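Local coordinates for protein VP1 (Polyomavirus HPyV7, PDB 4PCH) that probably serves as a structural building block of the icosahedral viral capsid, where five copies of its jelly-roll domain form a pentamer involved in host-cell attachment, at residues E84-E89 with H265-R270; I131-D136 with D153-Q158; L227-M232 with Y258-R263. One frame throughout, in Å; residues are numbered along the deposited sequence.

From the N terminus, the first of the six segments is 84-89, on strand 79-93; it meets 265-270 near the C terminus, so contact 1 closes the longest loop, and contacts 2 and 3 both nest inside it. Contact 2 closes a short loop between 131-136 and 153-158, and contact 3 follows in series, joining 227-232 to 258-263. Contacts 1 and 3 share strand 253-271 and touch through a salt bridge between Glu89 and Arg263, their centres about 19 Å apart. Contact 2 stands apart, its centre about 34 Å from that of contact 1, joining the end of strand 129-132 and its following loop to a second loop, beside another subunit and away from the large sheet.

Contact 1 (E84-E89 with H265-R270); sequences EAYRLE and HCRQRR
Glu84 and Arg267 face each other across two antiparallel neighbours, strands 79-93 and 253-271 of the jelly roll. The backbone bonds run both ways in this pair, Glu84 N to Arg267 O and Arg267 N to Glu84 O. Beyond it a beta bulge shifts the register by one: Tyr86 N and Arg87 O both bond to His265, and Cys266 CA lies 3.1 Å from Glu84 O.

The charged network centres on Glu84, whose extended chain, CG anti to the backbone N (chi1 176°), runs beside Arg267. Two arginines grip its carboxylate side-on from opposite faces. Arg267 NE is 2.9 Å from Glu84 OE1 in a nearly straight bond, and its NH2 takes OE2; Arg269 NE also meets OE1, while Arg269 NH1 reaches OE2 at 3.0 Å on the syn side. Gly217 N is a further donor to OE2. At the other end His265 NE2 donates to the syn lone pair of Glu89 OE1 at 2.6 Å, in the plane of the imidazole.

Stacking joins the two ends. The Arg267 guanidinium lies flat on Tyr86, planes 9° apart, with CZ 3.7 Å from Tyr86 CB; over the opposite ring face comes His265 CB, 4.2 Å from the ring centroid. The Arg87 guanidinium stacks on His265 with planes at 28°, held by Glu89 OE2, 2.7 Å from Arg87 NH1, and by Glu213 of a neighbouring subunit. A water bridges Tyr86 OH and Cys266 O.

With two arginines on one buried carboxylate, Glu84 is probably ionised. His265 NE2 is the donor in its bond to Glu89, whose negative charge would help offset the positive groups of Arg87 and Arg263.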
loop_
_atom_site.group_PDB
_atom_site.type_symbol
_atom_site.label_atom_id
_atom_site.label_comp_id
_atom_site.label_asym_id
_atom_site.label_seq_id
_atom_site.Cartn_x
_atom_site.Cartn_y
_atom_site.Cartn_z
ATOM N N GLU B 84 -25.711 -1.132 -24.967
ATOM C CA GLU B 84 -24.520 -0.435 -24.481
ATOM C C GLU B 84 -24.239 -0.852 -23.032
ATOM O O GLU B 84 -25.090 -0.656 -22.147
ATOM C CB GLU B 84 -24.764 1.079 -24.554
ATOM C CG GLU B 84 -23.657 1.952 -23.990
ATOM C CD GLU B 84 -24.095 3.394 -23.729
ATOM O OE1 GLU B 84 -25.306 3.694 -23.902
ATOM O OE2 GLU B 84 -23.238 4.211 -23.320
ATOM N N ALA B 85 -23.057 -1.422 -22.797
ATOM C CA ALA B 85 -22.677 -1.850 -21.465
ATOM C C ALA B 85 -21.964 -0.674 -20.810
ATOM O O ALA B 85 -20.914 -0.244 -21.281
ATOM C CB ALA B 85 -21.782 -3.077 -21.512
ATOM N N TYR B 86 -22.571 -0.121 -19.763
ATOM C CA TYR B 86 -22.102 1.133 -19.159
ATOM C C TYR B 86 -21.458 0.958 -17.781
ATOM O O TYR B 86 -20.837 1.882 -17.274
ATOM C CB TYR B 86 -23.238 2.167 -19.095
ATOM C CG TYR B 86 -24.432 1.729 -18.275
ATOM C CD1 TYR B 86 -25.481 1.035 -18.853
ATOM C CD2 TYR B 86 -24.506 2.010 -16.918
ATOM C CE1 TYR B 86 -26.578 0.625 -18.102
ATOM C CE2 TYR B 86 -25.590 1.618 -16.162
ATOM C CZ TYR B 86 -26.620 0.927 -16.745
ATOM O OH TYR B 86 -27.666 0.554 -15.947
ATOM N N ARG B 87 -21.558 -0.236 -17.204
ATOM C CA ARG B 87 -21.049 -0.470 -15.855
ATOM C C ARG B 87 -20.910 -1.956 -15.668
ATOM O O ARG B 87 -21.690 -2.731 -16.225
ATOM C CB ARG B 87 -22.050 0.125 -14.834
ATOM C CG ARG B 87 -21.833 -0.161 -13.365
ATOM C CD ARG B 87 -22.592 0.847 -12.481
ATOM N NE ARG B 87 -24.046 0.639 -12.424
ATOM C CZ ARG B 87 -24.658 -0.275 -11.662
ATOM N NH1 ARG B 87 -23.959 -1.112 -10.904
ATOM N NH2 ARG B 87 -25.980 -0.375 -11.670
ATOM N N LEU B 88 -19.902 -2.368 -14.904
ATOM C CA LEU B 88 -19.842 -3.766 -14.500
ATOM C C LEU B 88 -19.393 -3.902 -13.061
ATOM O O LEU B 88 -18.794 -2.981 -12.498
ATOM C CB LEU B 88 -18.965 -4.585 -15.426
ATOM C CG LEU B 88 -17.452 -4.411 -15.457
ATOM C CD1 LEU B 88 -16.752 -5.026 -14.240
ATOM C CD2 LEU B 88 -16.876 -5.011 -16.726
ATOM N N GLU B 89 -19.701 -5.063 -12.485
ATOM C CA GLU B 89 -19.069 -5.499 -11.238
ATOM C C GLU B 89 -18.250 -6.717 -11.582
ATOM O O GLU B 89 -18.677 -7.541 -12.364
ATOM C CB GLU B 89 -20.088 -5.859 -10.143
ATOM C CG GLU B 89 -20.868 -4.682 -9.578
ATOM C CD GLU B 89 -21.961 -4.222 -10.506
ATOM O OE1 GLU B 89 -22.800 -5.065 -10.870
ATOM O OE2 GLU B 89 -22.001 -3.014 -10.877
ATOM N N HIS B 265 -24.013 -4.378 -16.838
ATOM C CA HIS B 265 -25.246 -3.620 -16.952
ATOM C C HIS B 265 -25.338 -2.936 -18.286
ATOM O O HIS B 265 -24.418 -2.231 -18.686
ATOM C CB HIS B 265 -25.300 -2.576 -15.857
ATOM C CG HIS B 265 -25.164 -3.154 -14.490
ATOM N ND1 HIS B 265 -26.250 -3.366 -13.666
ATOM C CD2 HIS B 265 -24.078 -3.564 -13.798
ATOM C CE1 HIS B 265 -25.832 -3.882 -12.523
ATOM N NE2 HIS B 265 -24.523 -4.025 -12.588
ATOM N N CYS B 266 -26.462 -3.142 -18.962
ATOM C CA CYS B 266 -26.676 -2.650 -20.339
ATOM C C CYS B 266 -27.920 -1.777 -20.433
ATOM O O CYS B 266 -28.894 -1.972 -19.706
ATOM C CB CYS B 266 -26.849 -3.808 -21.306
ATOM S SG CYS B 266 -25.435 -4.923 -21.366
ATOM N N ARG B 267 -27.851 -0.807 -21.329
ATOM C CA ARG B 267 -28.995 0.017 -21.720
ATOM C C ARG B 267 -28.968 0.087 -23.251
ATOM O O ARG B 267 -28.068 -0.454 -23.882
ATOM C CB ARG B 267 -28.924 1.433 -21.110
ATOM C CG ARG B 267 -27.728 2.246 -21.585
ATOM C CD ARG B 267 -27.419 3.433 -20.688
ATOM N NE ARG B 267 -26.180 4.080 -21.116
ATOM C CZ ARG B 267 -25.422 4.857 -20.346
ATOM N NH1 ARG B 267 -25.803 5.162 -19.099
ATOM N NH2 ARG B 267 -24.292 5.356 -20.837
ATOM N N GLN B 268 -29.963 0.711 -23.849
ATOM C CA GLN B 268 -30.002 0.835 -25.294
ATOM C C GLN B 268 -29.515 2.193 -25.755
ATOM O O GLN B 268 -29.835 3.221 -25.149
ATOM C CB GLN B 268 -31.401 0.543 -25.796
ATOM C CG GLN B 268 -31.805 -0.899 -25.552
ATOM C CD GLN B 268 -33.189 -1.248 -26.079
ATOM O OE1 GLN B 268 -33.873 -0.448 -26.729
ATOM N NE2 GLN B 268 -33.603 -2.484 -25.816
ATOM N N ARG B 269 -28.816 2.191 -26.877
ATOM C CA ARG B 269 -28.213 3.396 -27.457
ATOM C C ARG B 269 -28.464 3.373 -28.952
ATOM O O ARG B 269 -28.249 2.338 -29.598
ATOM C CB ARG B 269 -26.714 3.389 -27.155
ATOM C CG ARG B 269 -25.887 4.529 -27.746
ATOM C CD ARG B 269 -26.104 5.852 -27.045
ATOM N NE ARG B 269 -25.304 5.920 -25.825
ATOM C CZ ARG B 269 -24.798 7.029 -25.292
ATOM N NH1 ARG B 269 -24.095 6.939 -24.176
ATOM N NH2 ARG B 269 -24.983 8.213 -25.858
ATOM N N ARG B 270 -28.915 4.489 -29.514
ATOM C CA ARG B 270 -29.004 4.612 -30.978
ATOM C C ARG B 270 -27.651 5.099 -31.538
ATOM O O ARG B 270 -26.962 5.943 -30.948
ATOM C CB ARG B 270 -30.200 5.482 -31.439
ATOM C CG ARG B 270 -30.750 4.990 -32.803
ATOM C CD ARG B 270 -31.973 5.708 -33.370
ATOM N NE ARG B 270 -33.260 5.053 -33.088
ATOM C CZ ARG B 270 -33.782 3.988 -33.725
ATOM N NH1 ARG B 270 -34.977 3.544 -33.337
ATOM N NH2 ARG B 270 -33.151 3.339 -34.723
HETATM O O HOH W 1 -28.900 -1.826 -16.858
#

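Contact 2 (I131-D136 with D153-Q158)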
loop_
_atom_site.group_PDB
_atom_site.type_symbol
_atom_site.label_atom_id
_atom_site.label_comp_id
_atom_site.label_asym_id
_atom_site.label_seq_id
_atom_site.Cartn_x
_atom_site.Cartn_y
_atom_site.Cartn_z
ATOM N N ILE B 131 -1.110 -8.369 -28.065
ATOM C CA ILE B 131 0.173 -8.367 -28.728
ATOM C C ILE B 131 0.965 -9.587 -28.242
ATOM O O ILE B 131 1.004 -9.886 -27.032
ATOM C CB ILE B 131 0.977 -7.088 -28.433
ATOM C CG1 ILE B 131 0.161 -5.830 -28.710
ATOM C CG2 ILE B 131 2.259 -7.078 -29.254
ATOM C CD1 ILE B 131 0.874 -4.573 -28.292
ATOM N N GLY B 132 1.544 -10.310 -29.182
ATOM C CA GLY B 132 2.385 -11.475 -28.859
ATOM C C GLY B 132 3.800 -11.043 -28.560
ATOM O O GLY B 132 4.411 -10.372 -29.377
ATOM N N ILE B 133 4.315 -11.391 -27.376
ATOM C CA ILE B 133 5.680 -11.037 -27.009
ATOM C C ILE B 133 6.338 -12.239 -26.375
ATOM O O ILE B 133 5.797 -12.804 -25.435
ATOM C CB ILE B 133 5.732 -9.906 -25.940
ATOM C CG1 ILE B 133 5.060 -8.652 -26.486
ATOM C CG2 ILE B 133 7.179 -9.639 -25.541
ATOM C CD1 ILE B 133 5.861 -7.928 -27.528
ATOM N N ASN B 134 7.475 -12.643 -26.923
ATOM C CA ASN B 134 8.304 -13.648 -26.248
ATOM C C ASN B 134 9.409 -12.858 -25.526
ATOM O O ASN B 134 10.197 -12.201 -26.194
ATOM C CB ASN B 134 8.891 -14.637 -27.239
ATOM C CG ASN B 134 9.645 -15.771 -26.541
ATOM O OD1 ASN B 134 10.222 -15.568 -25.479
ATOM N ND2 ASN B 134 9.614 -16.971 -27.123
ATOM N N PRO B 135 9.456 -12.931 -24.172
ATOM C CA PRO B 135 10.456 -12.155 -23.430
ATOM C C PRO B 135 11.875 -12.583 -23.722
ATOM O O PRO B 135 12.812 -11.802 -23.490
ATOM C CB PRO B 135 10.078 -12.393 -21.956
ATOM C CG PRO B 135 9.384 -13.701 -21.953
ATOM C CD PRO B 135 8.594 -13.695 -23.254
ATOM N N ASP B 136 12.064 -13.791 -24.261
ATOM C CA ASP B 136 13.387 -14.210 -24.680
ATOM C C ASP B 136 13.256 -15.144 -25.876
ATOM O O ASP B 136 13.169 -16.368 -25.713
ATOM C CB ASP B 136 14.140 -14.898 -23.544
ATOM C CG ASP B 136 15.594 -15.199 -23.913
ATOM O OD1 ASP B 136 15.947 -15.251 -25.111
ATOM O OD2 ASP B 136 16.415 -15.417 -23.007
ATOM N N ASP B 153 10.470 -9.464 -28.788
ATOM C CA ASP B 153 10.512 -9.194 -27.341
ATOM C C ASP B 153 10.082 -7.758 -26.999
ATOM O O ASP B 153 10.075 -7.367 -25.833
ATOM C CB ASP B 153 11.925 -9.487 -26.772
ATOM C CG ASP B 153 12.969 -8.488 -27.230
ATOM O OD1 ASP B 153 12.847 -7.944 -28.333
ATOM O OD2 ASP B 153 13.949 -8.280 -26.511
ATOM N N VAL B 154 9.690 -6.991 -28.012
ATOM C CA VAL B 154 9.213 -5.627 -27.791
ATOM C C VAL B 154 7.916 -5.435 -28.553
ATOM O O VAL B 154 7.680 -6.073 -29.595
ATOM C CB VAL B 154 10.220 -4.550 -28.221
ATOM C CG1 VAL B 154 11.424 -4.562 -27.274
ATOM C CG2 VAL B 154 10.667 -4.732 -29.651
ATOM N N ALA B 155 7.141 -4.480 -28.076
ATOM C CA ALA B 155 5.826 -4.168 -28.622
ATOM C C ALA B 155 5.904 -3.214 -29.792
ATOM O O ALA B 155 5.232 -2.155 -29.824
ATOM C CB ALA B 155 4.946 -3.624 -27.507
ATOM N N SER B 156 6.691 -3.615 -30.790
ATOM C CA SER B 156 6.897 -2.862 -32.001
ATOM C C SER B 156 5.694 -2.971 -32.939
ATOM O O SER B 156 4.787 -3.772 -32.711
ATOM C CB SER B 156 8.123 -3.382 -32.740
ATOM O OG SER B 156 7.887 -4.697 -33.179
ATOM N N LEU B 157 5.729 -2.159 -33.994
ATOM C CA LEU B 157 4.702 -2.200 -35.022
ATOM C C LEU B 157 4.626 -3.580 -35.665
ATOM O O LEU B 157 3.570 -3.970 -36.138
ATOM C CB LEU B 157 4.980 -1.149 -36.098
ATOM C CG LEU B 157 4.823 0.324 -35.705
ATOM C CD1 LEU B 157 5.307 1.218 -36.840
ATOM C CD2 LEU B 157 3.376 0.639 -35.347
ATOM N N GLN B 158 5.750 -4.294 -35.670
ATOM C CA GLN B 158 5.887 -5.623 -36.255
ATOM C C GLN B 158 5.515 -6.807 -35.351
ATOM O O GLN B 158 5.422 -7.935 -35.840
ATOM C CB GLN B 158 7.350 -5.836 -36.673
ATOM C CG GLN B 158 7.805 -4.985 -37.851
ATOM C CD GLN B 158 8.184 -3.567 -37.465
ATOM O OE1 GLN B 158 8.585 -3.293 -36.328
ATOM N NE2 GLN B 158 8.072 -2.657 -38.420
HETATM O O HOH W 2 14.840 -10.233 -24.610
#
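Asn134 O comes within 3.2 Å of Asp153 CA where the two segments draw nearest, in a CA-H...O contact; no direct hydrogen bond spans them. The backbones diverge from there: CA atoms are 4.9 Å apart at Pro135 and Asp153 but 7.0 Å at Ile131 and Ala155. On one side the end of strand 129-132 runs out into a loop with an Asx turn, Asn134 OD1 accepting from Asp136 N. On the other, 153-158 is irregular and bends in an inverse gamma turn centred on Ala155, with Ser156 N bonded back to Val154 O.

Both segments belong to the long excursion that leaves the jelly-roll sheet between strands 117-124 and 184-191, and they lie against another subunit of the pentamer. There Ser42 of the neighbouring subunit bonds to Asp153 O, and Tyr258 of that subunit packs on Ile133.

Ile133 reaches across with both branches, which part over the opposing backbone: CG2, anti to the backbone N, meets Asp153 O at 3.7 Å, whereas CD1, at the end of the other branch, presses on Val154 O at 3.3 Å and approaches the methyl group of Ala155. That methyl also takes the tip of Ile131, whose CD1 is 4.3 Å from Ala155 CB, and the two isoleucines thus reach it through their delta carbons. Asp153 CB lies 3.3 Å from Asn134 O. The carboxylate of Asp153 is joined to the other segment by a single water, which donates to Asp153 OD2 and to Pro135 O, the latter at 2.8 Å.

Contact 3 (L227-M232 with Y258-R263)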
loop_
_atom_site.group_PDB
_atom_site.type_symbol
_atom_site.label_atom_id
_atom_site.label_comp_id
_atom_site.label_asym_id
_atom_site.label_seq_id
_atom_site.Cartn_x
_atom_site.Cartn_y
_atom_site.Cartn_z
ATOM N N LEU B 227 -16.253 -11.191 -22.585
ATOM C CA LEU B 227 -15.532 -11.122 -21.301
ATOM C C LEU B 227 -14.255 -11.900 -21.403
ATOM O O LEU B 227 -14.238 -12.986 -21.973
ATOM C CB LEU B 227 -16.399 -11.711 -20.193
ATOM C CG LEU B 227 -17.747 -11.000 -19.999
ATOM C CD1 LEU B 227 -18.565 -11.738 -18.963
ATOM C CD2 LEU B 227 -17.571 -9.522 -19.658
ATOM N N THR B 228 -13.185 -11.364 -20.810
ATOM C CA THR B 228 -11.878 -12.028 -20.820
ATOM C C THR B 228 -11.285 -11.858 -19.423
ATOM O O THR B 228 -11.469 -10.816 -18.813
ATOM C CB THR B 228 -10.931 -11.437 -21.885
ATOM O OG1 THR B 228 -11.603 -11.350 -23.151
ATOM C CG2 THR B 228 -9.678 -12.298 -22.068
ATOM N N SER B 229 -10.637 -12.905 -18.903
ATOM C CA SER B 229 -10.007 -12.763 -17.592
ATOM C C SER B 229 -8.786 -13.643 -17.442
ATOM O O SER B 229 -8.586 -14.573 -18.206
ATOM C CB SER B 229 -11.015 -13.030 -16.470
ATOM O OG SER B 229 -11.401 -14.376 -16.390
ATOM N N ALA B 230 -7.940 -13.310 -16.460
ATOM C CA ALA B 230 -6.894 -14.215 -16.020
ATOM C C ALA B 230 -6.525 -13.817 -14.617
ATOM O O ALA B 230 -6.304 -12.616 -14.337
ATOM C CB ALA B 230 -5.675 -14.111 -16.920
ATOM N N ASP B 231 -6.449 -14.806 -13.741
ATOM C CA ASP B 231 -6.154 -14.584 -12.334
ATOM C C ASP B 231 -5.205 -15.663 -11.837
ATOM O O ASP B 231 -5.617 -16.767 -11.494
ATOM C CB ASP B 231 -7.450 -14.538 -11.520
ATOM C CG ASP B 231 -8.273 -13.307 -11.837
ATOM O OD1 ASP B 231 -7.940 -12.184 -11.334
ATOM O OD2 ASP B 231 -9.208 -13.422 -12.666
ATOM N N MET B 232 -3.923 -15.332 -11.865
ATOM C CA MET B 232 -2.869 -16.191 -11.330
ATOM C C MET B 232 -2.488 -15.626 -9.979
ATOM O O MET B 232 -1.972 -14.518 -9.901
ATOM C CB MET B 232 -1.655 -16.189 -12.246
ATOM C CG MET B 232 -0.515 -17.028 -11.653
ATOM S SD MET B 232 0.851 -17.324 -12.776
ATOM C CE MET B 232 1.372 -15.662 -13.108
ATOM N N TYR B 258 -10.515 -19.403 -8.368
ATOM C CA TYR B 258 -11.535 -20.408 -8.580
ATOM C C TYR B 258 -12.501 -20.038 -9.691
ATOM O O TYR B 258 -13.251 -20.872 -10.200
ATOM C CB TYR B 258 -12.328 -20.551 -7.302
ATOM C CG TYR B 258 -11.569 -21.080 -6.106
ATOM C CD1 TYR B 258 -10.405 -21.859 -6.246
ATOM C CD2 TYR B 258 -12.097 -20.921 -4.837
ATOM C CE1 TYR B 258 -9.778 -22.394 -5.132
ATOM C CE2 TYR B 258 -11.489 -21.488 -3.716
ATOM C CZ TYR B 258 -10.327 -22.222 -3.875
ATOM O OH TYR B 258 -9.771 -22.779 -2.743
ATOM N N GLY B 259 -12.536 -18.750 -9.981
ATOM C CA GLY B 259 -13.426 -18.185 -10.990
ATOM C C GLY B 259 -13.382 -16.675 -10.902
ATOM O O GLY B 259 -12.900 -16.101 -9.918
ATOM N N ARG B 260 -13.874 -16.001 -11.942
ATOM C CA ARG B 260 -14.035 -14.538 -11.926
ATOM C C ARG B 260 -15.461 -14.206 -12.321
ATOM O O ARG B 260 -15.888 -14.510 -13.438
ATOM C CB ARG B 260 -13.043 -13.748 -12.798
ATOM C CG ARG B 260 -13.339 -12.251 -12.758
ATOM C CD ARG B 260 -12.268 -11.392 -13.413
ATOM N NE ARG B 260 -11.080 -11.261 -12.552
ATOM C CZ ARG B 260 -10.948 -10.358 -11.581
ATOM N NH1 ARG B 260 -11.924 -9.499 -11.300
ATOM N NH2 ARG B 260 -9.841 -10.309 -10.843
ATOM N N PHE B 261 -16.173 -13.605 -11.367
ATOM C CA PHE B 261 -17.562 -13.150 -11.536
ATOM C C PHE B 261 -17.605 -11.848 -12.315
ATOM O O PHE B 261 -16.815 -10.967 -12.065
ATOM C CB PHE B 261 -18.227 -12.967 -10.158
ATOM C CG PHE B 261 -19.618 -12.387 -10.209
ATOM C CD1 PHE B 261 -20.691 -13.180 -10.559
ATOM C CD2 PHE B 261 -19.843 -11.034 -9.928
ATOM C CE1 PHE B 261 -21.975 -12.676 -10.611
ATOM C CE2 PHE B 261 -21.127 -10.529 -9.977
ATOM C CZ PHE B 261 -22.186 -11.334 -10.323
ATOM N N PHE B 262 -18.606 -11.703 -13.196
ATOM C CA PHE B 262 -18.914 -10.430 -13.841
ATOM C C PHE B 262 -20.420 -10.231 -13.796
ATOM O O PHE B 262 -21.172 -11.186 -14.006
ATOM C CB PHE B 262 -18.552 -10.425 -15.322
ATOM C CG PHE B 262 -17.076 -10.462 -15.626
ATOM C CD1 PHE B 262 -16.384 -11.662 -15.636
ATOM C CD2 PHE B 262 -16.382 -9.283 -15.934
ATOM C CE1 PHE B 262 -15.035 -11.700 -15.977
ATOM C CE2 PHE B 262 -15.033 -9.314 -16.273
ATOM C CZ PHE B 262 -14.367 -10.544 -16.304
ATOM N N ARG B 263 -20.861 -9.002 -13.516
ATOM C CA ARG B 263 -22.236 -8.579 -13.774
ATOM C C ARG B 263 -22.143 -7.358 -14.695
ATOM O O ARG B 263 -21.527 -6.355 -14.349
ATOM C CB ARG B 263 -22.971 -8.190 -12.477
ATOM C CG ARG B 263 -24.429 -7.795 -12.710
ATOM C CD ARG B 263 -25.153 -7.361 -11.447
ATOM N NE ARG B 263 -25.111 -8.328 -10.350
ATOM C CZ ARG B 263 -24.278 -8.299 -9.308
ATOM N NH1 ARG B 263 -24.371 -9.247 -8.384
ATOM N NH2 ARG B 263 -23.311 -7.369 -9.187
#
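Arg260 and Asp231 form the tight polar end of a contact whose strand axes stay 7.8 Å apart at their closest. Arg260 bends at chi3 and grips the carboxylate side-on: NH2 lies 2.7 Å from Asp231 OD1 in an almost straight bond, while NE takes OD2 at 2.9 Å. Both oxygens are met on their syn sides, and the two flat groups are turned 30° apart. The remaining guanidinium nitrogen, NH1, hydrogen-bonds Thr90 OG1, so the buried guanidinium is held from strand 79-93 as well.

At the other end the fit is apolar. Leu227 and Phe262 slide past each other in opposite directions; Leu227 CD2 sits over one ring face, offset toward the rim and 4.2 Å from the ring centroid, as CD1 touches Phe262 CB at 3.9 Å. Leu27 and Trp121 pack around this ring.

Between the two ends the join is looser. Ser229 CB bridges them, 3.7 Å from Arg260 CD and more distantly at the edge of the Phe262 ring near CZ. No backbone hydrogen bond links 227-232 to 258-263, although Asp231 pairs with Gly257 just beside them. No side of the contact faces solvent, for every touching residue is buried. Strands running at 141° and meeting through inward side chains are characteristic of the core of a jelly-roll beta sandwich, the fold of this capsid protein.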